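Local atomic coordinates of protein BIM1 (Saccharomyces cerevisiae, PDB entry 2QJX), a protein that binds microtubules, including at their plus ends, and is represented here by its calponin homology domain. Residues 16-19 / 20-24; 65-68 / 69-73; 98-101 / 102-105. All coordinates share one frame; numbering follows the deposited sequence.

How the contacts relate
The three contacts illustrate how one local pattern, an i to i+4 helical turn, is adapted to its place in an all-helical domain. Contact 3, on helix 95-112, is buried. It touches both of the others: L102 packs on W18 of contact 1, and F101 on L72 of contact 2. Contacts 1 and 2 are partly buried and lie on opposite sides of the chain's centre, their centres about 21 Å apart, without touching each other. All three share the backbone bonding. Contact 1 adds a tryptophan-leucine pair near the end of its helix, contact 2 a buried asparagine and a tyrosine bonded to loop backbone, and contact 3 a phenylalanine with a leucine over one face.

Contact 1: 16-19 / 20-24; sequences LTWL and NGLLN
N20 N donates to L16 O at 2.8 Å, one turn back along the helix. With CG anti to the carbonyl carbon (chi1 -76°), the N20 side chain lies alongside the same oxygen, its CG 3.3 Å from L16 O. Its amide is engaged elsewhere, OD1 accepting from the backbone N of Y27. G21, without a side chain, continues the helical ladder with G21 N 3.1 Å from T17 O. L22 bonds likewise through its N to W18 O, at 2.9 Å. Its side chain runs beside that of W18, both pointing the same way, and the methyl L22 CD2 meets the benzene part of the indole, 3.5 Å from W18 CZ2. The indole also has K106 as a cation-pi partner and W109 in an edge-to-face pairing. L23 N reaches L19 O at 3.0 Å, while the methyls L23 CD1 and L19 CD1 meet at 3.9 Å, both leucines packing on I42 of helix 37-47. N24 then takes a positive phi (54°), and its ND2 bonds to D121. Such a left-handed residue directly after a helix is a familiar way to end one, here helix 12-23 of the calponin homology fold.

Contact 2: 65-68 / 69-73; sequences FQTN and YKILQ
F65 O receives Y69 N at 3.0 Å, and the same i to i+4 pattern takes K70 N to Q66 O, I71 N to T67 O and L72 N to N68 O within helix 62-78. Y69 has its CG anti to the carbonyl carbon (chi1 -78°), which brings Y69 CD1 back to 3.1 Å from F65 O, and Y69 CE1 to 4.4 Å from F65 CB. At the far end of the ring, OH bonds to the backbone O of G34. On the more exposed side, the extended chain of K70 passes the bent one of Q66, where K70 CE and Q66 CG are 4.2 Å apart; closer in, K70 CG lies 3.3 Å from Q66 O. T67 and I71 meet through methyl groups, T67 CG2 lying 4.0 Å from I71 CD1. N68 is buried, yet both ends of its amide are satisfied, OD1 by the backbone N of K56 and ND2 by the backbone O of T35, so the helix is tied to two separate loops. No strands surround this turn. I71 and L72 face helix 37-47 at C40 and M43, Y69 leans on V87 and L90 of helix 87-90, and helix 95-112 meets Y69 through N98 and L72 through F101.

Contact 3: 98-101 / 102-105; sequences NLEF and LQWL
F101 places its CG anti to the backbone N (chi1 -165°), whereas L105, one turn on, has CG anti to the carbonyl carbon (chi1 -79°), and these different rotamers bring the leucine to the phenylalanine ring. The pair belongs to helix 95-112, a long helix of the calponin homology fold, and is an i to i+4 apolar pairing of leucine on phenylalanine. L105 CG lies over one face of the ring, 4.0 Å from F101 CE2, and the methyl L105 CD1 meets the CD2-CE2 side of the ring more closely, 3.5 Å from F101 CE2. The ring also meets Y39 edge-to-face and touches F76 of helix 62-78, so the leucine is one of several groups packed round it. Beneath the side chains, L105 N donates to F101 O at 2.9 Å, and L102 N and W104 N bond in the same way to N98 O and E100 O. N98 is buried but well provided with partners: OD1 bonds to the hydroxyl of Y39, and ND2 to the backbone oxygens of L90 and K94. W104, partly exposed, turns its indole to the neighbourhood of H108, with which it stacks, and of K83, a cation-pi partner. L99 and L102 both touch L15 of helix 12-23. The extended side chain of Q103 runs across L99: Q103 N donates to L99 O at 3.0 Å, and farther out the amide nitrogen Q103 NE2 lies 4.1 Å from L99 CG.

Contact 1: 16-19 / 20-24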
ATOM      1  N   LEU A  16      -6.224   8.434   6.451  1.00 23.85           N
ATOM      2  CA  LEU A  16      -7.148   7.322   6.289  1.00 21.12           C
ATOM      3  C   LEU A  16      -8.284   7.676   5.346  1.00 19.79           C
ATOM      4  O   LEU A  16      -8.654   6.880   4.489  1.00 19.05           O
ATOM      5  CB  LEU A  16      -7.706   6.871   7.646  1.00 23.19           C
ATOM      6  CG  LEU A  16      -6.788   5.941   8.450  1.00 25.25           C
ATOM      7  CD1 LEU A  16      -7.458   5.548   9.758  1.00 27.44           C
ATOM      8  CD2 LEU A  16      -6.473   4.697   7.626  1.00 24.69           C
ATOM      9  N   THR A  17      -8.834   8.875   5.497  1.00 19.83           N
ATOM     10  CA  THR A  17      -9.922   9.304   4.633  1.00 20.34           C
ATOM     11  C   THR A  17      -9.436   9.333   3.184  1.00 18.48           C
ATOM     12  O   THR A  17     -10.142   8.895   2.277  1.00 17.17           O
ATOM     13  CB  THR A  17     -10.441  10.694   5.056  1.00 22.99           C
ATOM     14  OG1 THR A  17     -11.085  10.584   6.337  1.00 24.08           O
ATOM     15  CG2 THR A  17     -11.438  11.235   4.036  1.00 25.37           C
ATOM     16  N   TRP A  18      -8.223   9.835   2.978  1.00 17.72           N
ATOM     17  CA  TRP A  18      -7.639   9.901   1.638  1.00 16.84           C
ATOM     18  C   TRP A  18      -7.480   8.500   1.067  1.00 14.93           C
ATOM     19  O   TRP A  18      -7.895   8.233  -0.055  1.00 15.08           O
ATOM     20  CB  TRP A  18      -6.261  10.566   1.682  1.00 17.69           C
ATOM     21  CG  TRP A  18      -5.485  10.428   0.391  1.00 18.50           C
ATOM     22  CD1 TRP A  18      -5.696  11.112  -0.776  1.00 19.14           C
ATOM     23  CD2 TRP A  18      -4.387   9.540   0.142  1.00 17.14           C
ATOM     24  NE1 TRP A  18      -4.796  10.705  -1.732  1.00 19.68           N
ATOM     25  CE2 TRP A  18      -3.981   9.742  -1.197  1.00 20.36           C
ATOM     26  CE3 TRP A  18      -3.706   8.593   0.919  1.00 18.21           C
ATOM     27  CZ2 TRP A  18      -2.920   9.032  -1.776  1.00 20.41           C
ATOM     28  CZ3 TRP A  18      -2.653   7.886   0.344  1.00 20.73           C
ATOM     29  CH2 TRP A  18      -2.272   8.113  -0.994  1.00 20.25           C
ATOM     30  N   LEU A  19      -6.871   7.611   1.848  1.00 14.42           N
ATOM     31  CA  LEU A  19      -6.641   6.235   1.418  1.00 13.91           C
ATOM     32  C   LEU A  19      -7.929   5.479   1.116  1.00 14.60           C
ATOM     33  O   LEU A  19      -8.026   4.769   0.112  1.00 13.20           O
ATOM     34  CB  LEU A  19      -5.856   5.476   2.493  1.00 15.07           C
ATOM     35  CG  LEU A  19      -5.491   4.026   2.173  1.00 15.24           C
ATOM     36  CD1 LEU A  19      -4.508   3.998   1.019  1.00 17.22           C
ATOM     37  CD2 LEU A  19      -4.887   3.367   3.410  1.00 18.16           C
ATOM     38  N   ASN A  20      -8.918   5.616   1.995  1.00 13.99           N
ATOM     39  CA  ASN A  20     -10.182   4.922   1.801  1.00 14.37           C
ATOM     40  C   ASN A  20     -10.878   5.349   0.519  1.00 14.27           C
ATOM     41  O   ASN A  20     -11.474   4.522  -0.165  1.00 14.65           O
ATOM     42  CB  ASN A  20     -11.118   5.141   2.997  1.00 14.83           C
ATOM     43  CG  ASN A  20     -10.727   4.308   4.207  1.00 14.52           C
ATOM     44  OD1 ASN A  20     -10.109   3.248   4.076  1.00 11.94           O
ATOM     45  ND2 ASN A  20     -11.105   4.775   5.393  1.00 15.91           N
ATOM     46  N   GLY A  21     -10.805   6.635   0.196  1.00 14.60           N
ATOM     47  CA  GLY A  21     -11.437   7.117  -1.018  1.00 14.48           C
ATOM     48  C   GLY A  21     -10.654   6.681  -2.245  1.00 14.90           C
ATOM     49  O   GLY A  21     -11.230   6.283  -3.257  1.00 14.41           O
ATOM     50  N   LEU A  22      -9.330   6.743  -2.142  1.00 14.75           N
ATOM     51  CA  LEU A  22      -8.446   6.370  -3.239  1.00 14.65           C
ATOM     52  C   LEU A  22      -8.600   4.917  -3.665  1.00 14.36           C
ATOM     53  O   LEU A  22      -8.706   4.622  -4.852  1.00 15.31           O
ATOM     54  CB  LEU A  22      -6.987   6.611  -2.841  1.00 15.15           C
ATOM     55  CG  LEU A  22      -5.928   6.241  -3.886  1.00 18.40           C
ATOM     56  CD1 LEU A  22      -5.986   7.218  -5.050  1.00 19.79           C
ATOM     57  CD2 LEU A  22      -4.549   6.266  -3.253  1.00 18.32           C
ATOM     58  N   LEU A  23      -8.606   4.007  -2.694  1.00 14.19           N
ATOM     59  CA  LEU A  23      -8.699   2.584  -3.006  1.00 14.07           C
ATOM     60  C   LEU A  23     -10.031   1.922  -2.675  1.00 13.71           C
ATOM     61  O   LEU A  23     -10.158   0.700  -2.759  1.00 11.59           O
ATOM     62  CB  LEU A  23      -7.572   1.834  -2.289  1.00 13.14           C
ATOM     63  CG  LEU A  23      -6.153   2.274  -2.661  1.00 14.38           C
ATOM     64  CD1 LEU A  23      -5.138   1.443  -1.907  1.00 15.06           C
ATOM     65  CD2 LEU A  23      -5.954   2.131  -4.164  1.00 13.39           C
ATOM     66  N   ASN A  24     -11.030   2.725  -2.327  1.00 14.48           N
ATOM     67  CA  ASN A  24     -12.331   2.182  -1.952  1.00 15.32           C
ATOM     68  C   ASN A  24     -12.167   1.147  -0.845  1.00 15.10           C
ATOM     69  O   ASN A  24     -12.595  -0.009  -0.974  1.00 14.06           O
ATOM     70  CB  ASN A  24     -13.038   1.537  -3.141  1.00 17.83           C
ATOM     71  CG  ASN A  24     -14.370   0.926  -2.754  1.00 23.53           C
ATOM     72  OD1 ASN A  24     -15.193   1.574  -2.108  1.00 28.67           O
ATOM     73  ND2 ASN A  24     -14.589  -0.328  -3.143  1.00 27.18           N
TER

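Contact 2: 65-68 / 69-73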
ATOM      1  N   PHE A  65       1.329 -11.321   5.118  1.00 17.00           N
ATOM      2  CA  PHE A  65       1.773  -9.928   5.053  1.00 16.88           C
ATOM      3  C   PHE A  65       3.177  -9.917   4.463  1.00 17.33           C
ATOM      4  O   PHE A  65       3.547  -9.013   3.705  1.00 14.32           O
ATOM      5  CB  PHE A  65       1.867  -9.274   6.441  1.00 17.72           C
ATOM      6  CG  PHE A  65       0.610  -9.357   7.266  1.00 18.44           C
ATOM      7  CD1 PHE A  65      -0.614  -9.693   6.695  1.00 17.71           C
ATOM      8  CD2 PHE A  65       0.659  -9.072   8.628  1.00 18.72           C
ATOM      9  CE1 PHE A  65      -1.774  -9.744   7.469  1.00 18.39           C
ATOM     10  CE2 PHE A  65      -0.490  -9.120   9.412  1.00 20.99           C
ATOM     11  CZ  PHE A  65      -1.712  -9.459   8.832  1.00 20.44           C
ATOM     12  N   GLN A  66       3.964 -10.923   4.837  1.00 15.95           N
ATOM     13  CA  GLN A  66       5.340 -11.037   4.366  1.00 18.78           C
ATOM     14  C   GLN A  66       5.399 -11.060   2.845  1.00 18.13           C
ATOM     15  O   GLN A  66       6.294 -10.457   2.245  1.00 18.25           O
ATOM     16  CB  GLN A  66       5.997 -12.300   4.925  1.00 19.72           C
ATOM     17  CG  GLN A  66       7.518 -12.220   4.974  1.00 24.57           C
ATOM     18  CD  GLN A  66       8.022 -11.286   6.068  1.00 25.31           C
ATOM     19  OE1 GLN A  66       7.728 -11.480   7.248  1.00 28.09           O
ATOM     20  NE2 GLN A  66       8.786 -10.274   5.679  1.00 25.92           N
ATOM     21  N   THR A  67       4.450 -11.764   2.231  1.00 18.13           N
ATOM     22  CA  THR A  67       4.369 -11.865   0.779  1.00 18.55           C
ATOM     23  C   THR A  67       4.062 -10.498   0.182  1.00 17.50           C
ATOM     24  O   THR A  67       4.619 -10.120  -0.852  1.00 15.40           O
ATOM     25  CB  THR A  67       3.266 -12.857   0.349  1.00 21.08           C
ATOM     26  OG1 THR A  67       3.697 -14.193   0.628  1.00 24.70           O
ATOM     27  CG2 THR A  67       2.964 -12.726  -1.141  1.00 24.90           C
ATOM     28  N   ASN A  68       3.175  -9.752   0.832  1.00 15.67           N
ATOM     29  CA  ASN A  68       2.829  -8.428   0.337  1.00 15.22           C
ATOM     30  C   ASN A  68       4.050  -7.529   0.356  1.00 14.92           C
ATOM     31  O   ASN A  68       4.302  -6.785  -0.589  1.00 13.83           O
ATOM     32  CB  ASN A  68       1.714  -7.808   1.179  1.00 12.82           C
ATOM     33  CG  ASN A  68       0.419  -8.578   1.073  1.00 14.30           C
ATOM     34  OD1 ASN A  68       0.211  -9.325   0.116  1.00 15.03           O
ATOM     35  ND2 ASN A  68      -0.468  -8.390   2.044  1.00 13.93           N
ATOM     36  N   TYR A  69       4.823  -7.605   1.430  1.00 12.98           N
ATOM     37  CA  TYR A  69       6.014  -6.780   1.529  1.00 14.51           C
ATOM     38  C   TYR A  69       7.102  -7.173   0.532  1.00 13.99           C
ATOM     39  O   TYR A  69       7.846  -6.320   0.052  1.00 15.48           O
ATOM     40  CB  TYR A  69       6.546  -6.789   2.964  1.00 12.32           C
ATOM     41  CG  TYR A  69       5.748  -5.880   3.863  1.00 15.17           C
ATOM     42  CD1 TYR A  69       4.866  -6.393   4.816  1.00 13.76           C
ATOM     43  CD2 TYR A  69       5.828  -4.497   3.716  1.00 12.73           C
ATOM     44  CE1 TYR A  69       4.081  -5.544   5.593  1.00 14.25           C
ATOM     45  CE2 TYR A  69       5.049  -3.643   4.486  1.00 15.57           C
ATOM     46  CZ  TYR A  69       4.178  -4.170   5.419  1.00 16.25           C
ATOM     47  OH  TYR A  69       3.396  -3.316   6.161  1.00 14.77           O
ATOM     48  N   LYS A  70       7.199  -8.452   0.197  1.00 16.54           N
ATOM     49  CA  LYS A  70       8.201  -8.856  -0.777  1.00 16.98           C
ATOM     50  C   LYS A  70       7.784  -8.331  -2.153  1.00 17.01           C
ATOM     51  O   LYS A  70       8.625  -7.950  -2.970  1.00 15.13           O
ATOM     52  CB  LYS A  70       8.368 -10.378  -0.762  1.00 21.67           C
ATOM     53  CG  LYS A  70       9.078 -10.832   0.510  1.00 27.59           C
ATOM     54  CD  LYS A  70       9.384 -12.318   0.556  1.00 32.28           C
ATOM     55  CE  LYS A  70      10.192 -12.642   1.814  1.00 33.90           C
ATOM     56  NZ  LYS A  70      10.382 -14.104   2.029  1.00 34.77           N
ATOM     57  N   ILE A  71       6.478  -8.287  -2.392  1.00 14.49           N
ATOM     58  CA  ILE A  71       5.949  -7.762  -3.649  1.00 13.97           C
ATOM     59  C   ILE A  71       6.214  -6.258  -3.683  1.00 13.42           C
ATOM     60  O   ILE A  71       6.602  -5.716  -4.718  1.00 12.43           O
ATOM     61  CB  ILE A  71       4.424  -8.022  -3.771  1.00 12.72           C
ATOM     62  CG1 ILE A  71       4.174  -9.505  -4.066  1.00 12.60           C
ATOM     63  CG2 ILE A  71       3.821  -7.147  -4.880  1.00 12.96           C
ATOM     64  CD1 ILE A  71       2.703  -9.938  -3.948  1.00 12.33           C
ATOM     65  N   LEU A  72       6.010  -5.588  -2.547  1.00 13.05           N
ATOM     66  CA  LEU A  72       6.244  -4.146  -2.460  1.00 13.63           C
ATOM     67  C   LEU A  72       7.727  -3.848  -2.662  1.00 14.91           C
ATOM     68  O   LEU A  72       8.099  -2.932  -3.402  1.00 15.41           O
ATOM     69  CB  LEU A  72       5.801  -3.609  -1.091  1.00 13.71           C
ATOM     70  CG  LEU A  72       5.863  -2.091  -0.905  1.00 12.54           C
ATOM     71  CD1 LEU A  72       4.791  -1.440  -1.762  1.00 12.08           C
ATOM     72  CD2 LEU A  72       5.646  -1.726   0.566  1.00 15.83           C
ATOM     73  N   GLN A  73       8.582  -4.623  -2.003  1.00 14.17           N
ATOM     74  CA  GLN A  73      10.015  -4.416  -2.141  1.00 16.76           C
ATOM     75  C   GLN A  73      10.471  -4.629  -3.577  1.00 15.80           C
ATOM     76  O   GLN A  73      11.319  -3.891  -4.073  1.00 15.45           O
ATOM     77  CB  GLN A  73      10.780  -5.342  -1.190  1.00 19.98           C
ATOM     78  CG  GLN A  73      10.845  -4.804   0.234  1.00 24.84           C
ATOM     79  CD  GLN A  73      11.491  -5.770   1.206  1.00 29.36           C
ATOM     80  OE1 GLN A  73      12.316  -5.378   2.031  1.00 31.67           O
ATOM     81  NE2 GLN A  73      11.106  -7.039   1.124  1.00 31.12           N
TER

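Contact 3: 98-101 / 102-105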
ATOM      1  N   ASN A  98       3.809   2.791  10.442  1.00 19.07           N
ATOM      2  CA  ASN A  98       2.903   2.783   9.302  1.00 18.29           C
ATOM      3  C   ASN A  98       2.402   4.175   8.966  1.00 17.62           C
ATOM      4  O   ASN A  98       2.174   4.494   7.799  1.00 17.51           O
ATOM      5  CB  ASN A  98       1.750   1.828   9.580  1.00 18.37           C
ATOM      6  CG  ASN A  98       2.170   0.386   9.432  1.00 18.66           C
ATOM      7  OD1 ASN A  98       2.377  -0.089   8.318  1.00 19.00           O
ATOM      8  ND2 ASN A  98       2.322  -0.314  10.554  1.00 19.91           N
ATOM      9  N   LEU A  99       2.233   5.008   9.986  1.00 16.63           N
ATOM     10  CA  LEU A  99       1.798   6.377   9.760  1.00 16.24           C
ATOM     11  C   LEU A  99       2.833   7.062   8.871  1.00 16.13           C
ATOM     12  O   LEU A  99       2.495   7.690   7.862  1.00 15.25           O
ATOM     13  CB  LEU A  99       1.692   7.140  11.085  1.00 17.93           C
ATOM     14  CG  LEU A  99       1.375   8.631  10.910  1.00 18.38           C
ATOM     15  CD1 LEU A  99      -0.064   8.796  10.433  1.00 18.03           C
ATOM     16  CD2 LEU A  99       1.581   9.366  12.221  1.00 20.10           C
ATOM     17  N   GLU A 100       4.099   6.929   9.252  1.00 14.42           N
ATOM     18  CA  GLU A 100       5.197   7.543   8.511  1.00 16.47           C
ATOM     19  C   GLU A 100       5.338   7.019   7.087  1.00 15.90           C
ATOM     20  O   GLU A 100       5.592   7.787   6.162  1.00 14.35           O
ATOM     21  CB  GLU A 100       6.519   7.342   9.260  1.00 18.96           C
ATOM     22  CG  GLU A 100       6.627   8.155  10.543  1.00 22.51           C
ATOM     23  CD  GLU A 100       7.914   7.883  11.306  1.00 25.91           C
ATOM     24  OE1 GLU A 100       8.981   7.778  10.664  1.00 28.05           O
ATOM     25  OE2 GLU A 100       7.859   7.790  12.551  1.00 26.28           O
ATOM     26  N   PHE A 101       5.175   5.713   6.905  1.00 15.48           N
ATOM     27  CA  PHE A 101       5.303   5.139   5.571  1.00 15.66           C
ATOM     28  C   PHE A 101       4.150   5.602   4.682  1.00 14.31           C
ATOM     29  O   PHE A 101       4.354   5.926   3.510  1.00 17.15           O
ATOM     30  CB  PHE A 101       5.339   3.607   5.652  1.00 16.01           C
ATOM     31  CG  PHE A 101       5.822   2.948   4.393  1.00 18.96           C
ATOM     32  CD1 PHE A 101       7.124   3.148   3.944  1.00 19.43           C
ATOM     33  CD2 PHE A 101       4.972   2.141   3.644  1.00 18.65           C
ATOM     34  CE1 PHE A 101       7.575   2.554   2.766  1.00 21.29           C
ATOM     35  CE2 PHE A 101       5.413   1.543   2.464  1.00 20.41           C
ATOM     36  CZ  PHE A 101       6.720   1.752   2.025  1.00 19.27           C
ATOM     37  N   LEU A 102       2.942   5.639   5.235  1.00 15.15           N
ATOM     38  CA  LEU A 102       1.783   6.079   4.465  1.00 15.32           C
ATOM     39  C   LEU A 102       1.933   7.550   4.084  1.00 16.15           C
ATOM     40  O   LEU A 102       1.536   7.959   2.988  1.00 15.08           O
ATOM     41  CB  LEU A 102       0.494   5.877   5.262  1.00 15.94           C
ATOM     42  CG  LEU A 102      -0.805   6.220   4.528  1.00 17.00           C
ATOM     43  CD1 LEU A 102      -0.934   5.364   3.267  1.00 17.17           C
ATOM     44  CD2 LEU A 102      -1.992   5.992   5.453  1.00 18.46           C
ATOM     45  N   GLN A 103       2.504   8.351   4.982  1.00 15.97           N
ATOM     46  CA  GLN A 103       2.704   9.765   4.683  1.00 17.97           C
ATOM     47  C   GLN A 103       3.617   9.889   3.473  1.00 19.00           C
ATOM     48  O   GLN A 103       3.336  10.662   2.561  1.00 17.89           O
ATOM     49  CB  GLN A 103       3.325  10.504   5.873  1.00 19.15           C
ATOM     50  CG  GLN A 103       2.445  10.533   7.113  1.00 21.24           C
ATOM     51  CD  GLN A 103       3.107  11.242   8.282  1.00 21.85           C
ATOM     52  OE1 GLN A 103       4.283  11.026   8.567  1.00 22.61           O
ATOM     53  NE2 GLN A 103       2.345  12.080   8.975  1.00 23.98           N
ATOM     54  N   TRP A 104       4.705   9.124   3.454  1.00 17.98           N
ATOM     55  CA  TRP A 104       5.621   9.184   2.319  1.00 18.81           C
ATOM     56  C   TRP A 104       4.953   8.674   1.042  1.00 17.45           C
ATOM     57  O   TRP A 104       5.133   9.248  -0.035  1.00 17.71           O
ATOM     58  CB  TRP A 104       6.881   8.357   2.572  1.00 18.95           C
ATOM     59  CG  TRP A 104       7.800   8.346   1.376  1.00 19.50           C
ATOM     60  CD1 TRP A 104       8.750   9.277   1.058  1.00 19.57           C
ATOM     61  CD2 TRP A 104       7.800   7.392   0.303  1.00 19.01           C
ATOM     62  NE1 TRP A 104       9.342   8.962  -0.143  1.00 19.90           N
ATOM     63  CE2 TRP A 104       8.776   7.811  -0.630  1.00 21.12           C
ATOM     64  CE3 TRP A 104       7.069   6.226   0.039  1.00 21.19           C
ATOM     65  CZ2 TRP A 104       9.041   7.103  -1.811  1.00 21.38           C
ATOM     66  CZ3 TRP A 104       7.332   5.521  -1.139  1.00 20.96           C
ATOM     67  CH2 TRP A 104       8.312   5.965  -2.046  1.00 21.62           C
ATOM     68  N   LEU A 105       4.194   7.589   1.155  1.00 16.02           N
ATOM     69  CA  LEU A 105       3.524   7.039  -0.016  1.00 16.67           C
ATOM     70  C   LEU A 105       2.587   8.057  -0.646  1.00 16.92           C
ATOM     71  O   LEU A 105       2.543   8.199  -1.874  1.00 15.40           O
ATOM     72  CB  LEU A 105       2.747   5.774   0.356  1.00 18.16           C
ATOM     73  CG  LEU A 105       3.608   4.517   0.491  1.00 18.58           C
ATOM     74  CD1 LEU A 105       2.786   3.384   1.080  1.00 19.77           C
ATOM     75  CD2 LEU A 105       4.144   4.122  -0.875  1.00 19.53           C
TER